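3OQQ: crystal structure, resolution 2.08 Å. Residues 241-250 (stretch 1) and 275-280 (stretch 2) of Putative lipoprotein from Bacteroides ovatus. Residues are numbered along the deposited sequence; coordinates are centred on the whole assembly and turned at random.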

# COMPACT_ATOMS: atom_id res chain seq x y z
N ASN A 241 26.30 -0.51 -1.66
CA ASN A 241 27.36 0.43 -1.30
C ASN A 241 26.88 1.87 -1.40
O ASN A 241 27.62 2.74 -1.87
CB ASN A 241 28.57 0.18 -2.22
CG ASN A 241 29.86 0.79 -1.76
OD1 ASN A 241 30.20 0.73 -0.58
ND2 ASN A 241 30.62 1.38 -2.68
N TRP A 242 25.65 2.16 -0.93
CA TRP A 242 25.11 3.50 -1.03
C TRP A 242 25.08 4.23 0.31
O TRP A 242 25.13 3.62 1.38
CB TRP A 242 23.71 3.49 -1.66
CG TRP A 242 22.64 2.84 -0.82
CD1 TRP A 242 22.27 1.52 -0.82
CD2 TRP A 242 21.77 3.49 0.14
NE1 TRP A 242 21.26 1.31 0.10
CE2 TRP A 242 20.92 2.50 0.68
CE3 TRP A 242 21.63 4.82 0.59
CZ2 TRP A 242 19.95 2.79 1.66
CZ3 TRP A 242 20.68 5.11 1.56
CH2 TRP A 242 19.87 4.10 2.10
N ASN A 243 24.99 5.55 0.22
CA ASN A 243 24.87 6.44 1.36
C ASN A 243 24.02 7.60 0.96
O ASN A 243 23.93 7.93 -0.23
CB ASN A 243 26.25 6.92 1.85
CG ASN A 243 27.03 5.90 2.64
OD1 ASN A 243 27.92 5.25 2.12
ND2 ASN A 243 26.68 5.71 3.90
N TRP A 244 23.34 8.20 1.95
CA TRP A 244 22.60 9.44 1.72
C TRP A 244 23.65 10.52 1.50
O TRP A 244 24.78 10.36 1.97
CB TRP A 244 21.74 9.79 2.95
CG TRP A 244 20.40 9.09 3.01
CD1 TRP A 244 19.29 9.38 2.27
CD2 TRP A 244 20.03 8.02 3.90
NE1 TRP A 244 18.25 8.55 2.63
CE2 TRP A 244 18.67 7.72 3.65
CE3 TRP A 244 20.71 7.32 4.91
CZ2 TRP A 244 17.99 6.70 4.33
CZ3 TRP A 244 20.02 6.32 5.61
CH2 TRP A 244 18.68 6.03 5.32
N SER A 245 23.31 11.59 0.78
CA SER A 245 24.21 12.74 0.67
C SER A 245 24.39 13.29 2.09
O SER A 245 23.42 13.27 2.84
CB SER A 245 23.60 13.82 -0.23
OG SER A 245 23.52 13.38 -1.57
N ASN A 246 25.61 13.68 2.47
CA ASN A 246 25.93 14.20 3.81
C ASN A 246 25.34 13.26 4.90
O ASN A 246 24.63 13.71 5.81
CB ASN A 246 25.48 15.67 3.96
CG ASN A 246 25.82 16.52 2.74
OD1 ASN A 246 26.99 16.65 2.33
ND2 ASN A 246 24.80 17.02 2.06
N ASP A 247 25.64 11.95 4.76
CA ASP A 247 25.19 10.87 5.63
C ASP A 247 25.86 10.96 6.99
O ASP A 247 27.00 11.41 7.11
CB ASP A 247 25.47 9.49 5.00
CG ASP A 247 24.39 8.45 5.30
OD1 ASP A 247 23.55 8.70 6.21
OD2 ASP A 247 24.38 7.39 4.64
N THR A 248 25.14 10.48 8.02
CA THR A 248 25.57 10.52 9.42
C THR A 248 26.62 9.43 9.75
O THR A 248 27.16 9.43 10.86
CB THR A 248 24.34 10.43 10.31
OG1 THR A 248 23.56 9.30 9.91
CG2 THR A 248 23.48 11.69 10.23
N ARG A 249 26.93 8.54 8.79
CA ARG A 249 27.94 7.51 8.97
C ARG A 249 28.75 7.36 7.69
O ARG A 249 28.28 7.72 6.61
CB ARG A 249 27.30 6.17 9.41
CG ARG A 249 26.79 5.24 8.29
CD ARG A 249 26.25 3.96 8.91
NE ARG A 249 26.10 2.83 7.98
CZ ARG A 249 25.54 1.68 8.32
NH1 ARG A 249 25.07 1.50 9.55
NH2 ARG A 249 25.45 0.69 7.44
N LYS A 250 29.99 6.86 7.81
CA LYS A 250 30.88 6.62 6.67
C LYS A 250 30.67 5.21 6.11
O LYS A 250 30.95 4.98 4.93
CB LYS A 250 32.36 6.82 7.08
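Stretch 2, residues 275-280: TSLMDN

The most unusual feature of this contact is a very short hydrogen bond. Thr248 OG1 donates to Asp279 OD2 at 2.4 Å, well below the usual distance for such a pair. It is the only direct hydrogen bond between the two stretches. The other carboxylate oxygen, Asp279 OD1, lies 3.4 Å from Thr248 OG1, but the angle is too poor for a bond.

Neither stretch runs as a regular element along the other. Stretch 1 turns a corner at Asn241, and from Asn243 onward it is loop. Stretch 2 begins in the last part of a 3-10 segment, Thr275 and Ser276, and continues as loop. From first CA to last, the two stretches point in nearly the same direction. No crossing angle applies. The nearest CA atoms are those of Arg249 and Asp279, 6.8 Å apart. In each close contact described here between the stretches, the stretch 1 atom belongs to a side chain. Together the two stretches bury 362 Å².

Leu277 lies against two tryptophans. Its CA-to-CB bond points sideways, but the end of the side chain comes nearer. Leu277 CD2 is 3.8 Å from Trp242 CZ2 and 3.9 Å from Trp244 CH2. The methyl sits at the edge of the Trp242 ring, near its plane. Leu277 O takes a similar edge position at Trp244, 3.8 Å from CZ3. All three residues are buried, and the contacts of Leu277 CD2 with the two rings are the apolar part.

Arg249 gives up the most area, 80 Å². Its side chain is extended beyond CB, with chi2 and chi3 both t, and this carries the guanidinium to the backbone of stretch 2. Ser276 O lies over one face of the group, 3.6 Å from Arg249 NH2. Met278 O is 3.3 Å from Arg249 NH1, but the angle is poor and no direct bond forms. A water makes the link instead. The water O accepts from Arg249 NH1 at 3.0 Å and donates to Met278 O at 2.8 Å and to Thr275 O at 2.7 Å. Nearer the backbone, Arg249 CD is 3.8 Å from Asp279 OD1.

Met278 is selenomethionine. Its CA-to-CB bond points away from stretch 1. It meets Arg249 most closely through its carbonyl oxygen.

Asp247 braces the loop that presents Thr248. Asp247 OD2 accepts from Asn243 ND2 at 2.9 Å and, weakly, from Trp244 N at 3.0 Å. Asp247 OD1 accepts from Thr248 N, also at 3.0 Å. These bonds link the Asn243 side chain and the backbone nitrogens of Trp244 and Thr248 to one carboxylate, next to the short bond to Asp279.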

# COMPACT_ATOMS: atom_id res chain seq x y z
N THR A 275 18.09 -3.25 8.01
CA THR A 275 19.04 -3.21 9.13
C THR A 275 20.16 -2.13 8.93
O THR A 275 20.78 -1.69 9.91
CB THR A 275 19.64 -4.61 9.32
OG1 THR A 275 20.09 -4.76 10.65
CG2 THR A 275 20.76 -4.97 8.32
N SER A 276 20.44 -1.75 7.65
CA SER A 276 21.54 -0.83 7.32
C SER A 276 21.11 0.64 7.38
O SER A 276 21.96 1.50 7.19
CB SER A 276 22.10 -1.16 5.93
OG SER A 276 21.27 -0.73 4.86
N LEU A 277 19.80 0.93 7.66
CA LEU A 277 19.27 2.30 7.66
C LEU A 277 19.59 3.07 8.93
O LEU A 277 19.84 4.28 8.87
CB LEU A 277 17.77 2.33 7.40
CG LEU A 277 17.29 1.64 6.12
CD1 LEU A 277 15.84 1.79 6.00
CD2 LEU A 277 18.02 2.19 4.85
N MSE A 278 19.54 2.38 10.08
CA MSE A 278 19.91 3.00 11.35
C MSE A 278 21.44 3.22 11.42
O MSE A 278 22.19 2.69 10.60
CB MSE A 278 19.46 2.13 12.52
CG MSE A 278 20.25 0.82 12.66
SE MSE A 278 19.54 -0.35 14.02
CE MSE A 278 17.61 -0.32 13.42
N ASP A 279 21.89 3.99 12.43
CA ASP A 279 23.31 4.24 12.67
C ASP A 279 23.80 3.43 13.84
O ASP A 279 25.00 3.12 13.92
CB ASP A 279 23.57 5.72 12.91
CG ASP A 279 23.49 6.54 11.64
OD1 ASP A 279 23.41 5.95 10.55
OD2 ASP A 279 23.48 7.77 11.74
N ASN A 280 22.88 3.07 14.75
CA ASN A 280 23.15 2.27 15.94
C ASN A 280 21.86 1.64 16.49
O ASN A 280 20.75 2.09 16.18
CB ASN A 280 23.84 3.12 17.03
CG ASN A 280 22.99 4.24 17.55
OD1 ASN A 280 22.03 4.02 18.26
ND2 ASN A 280 23.35 5.48 17.24
O HOH W 1 22.74 -0.01 10.62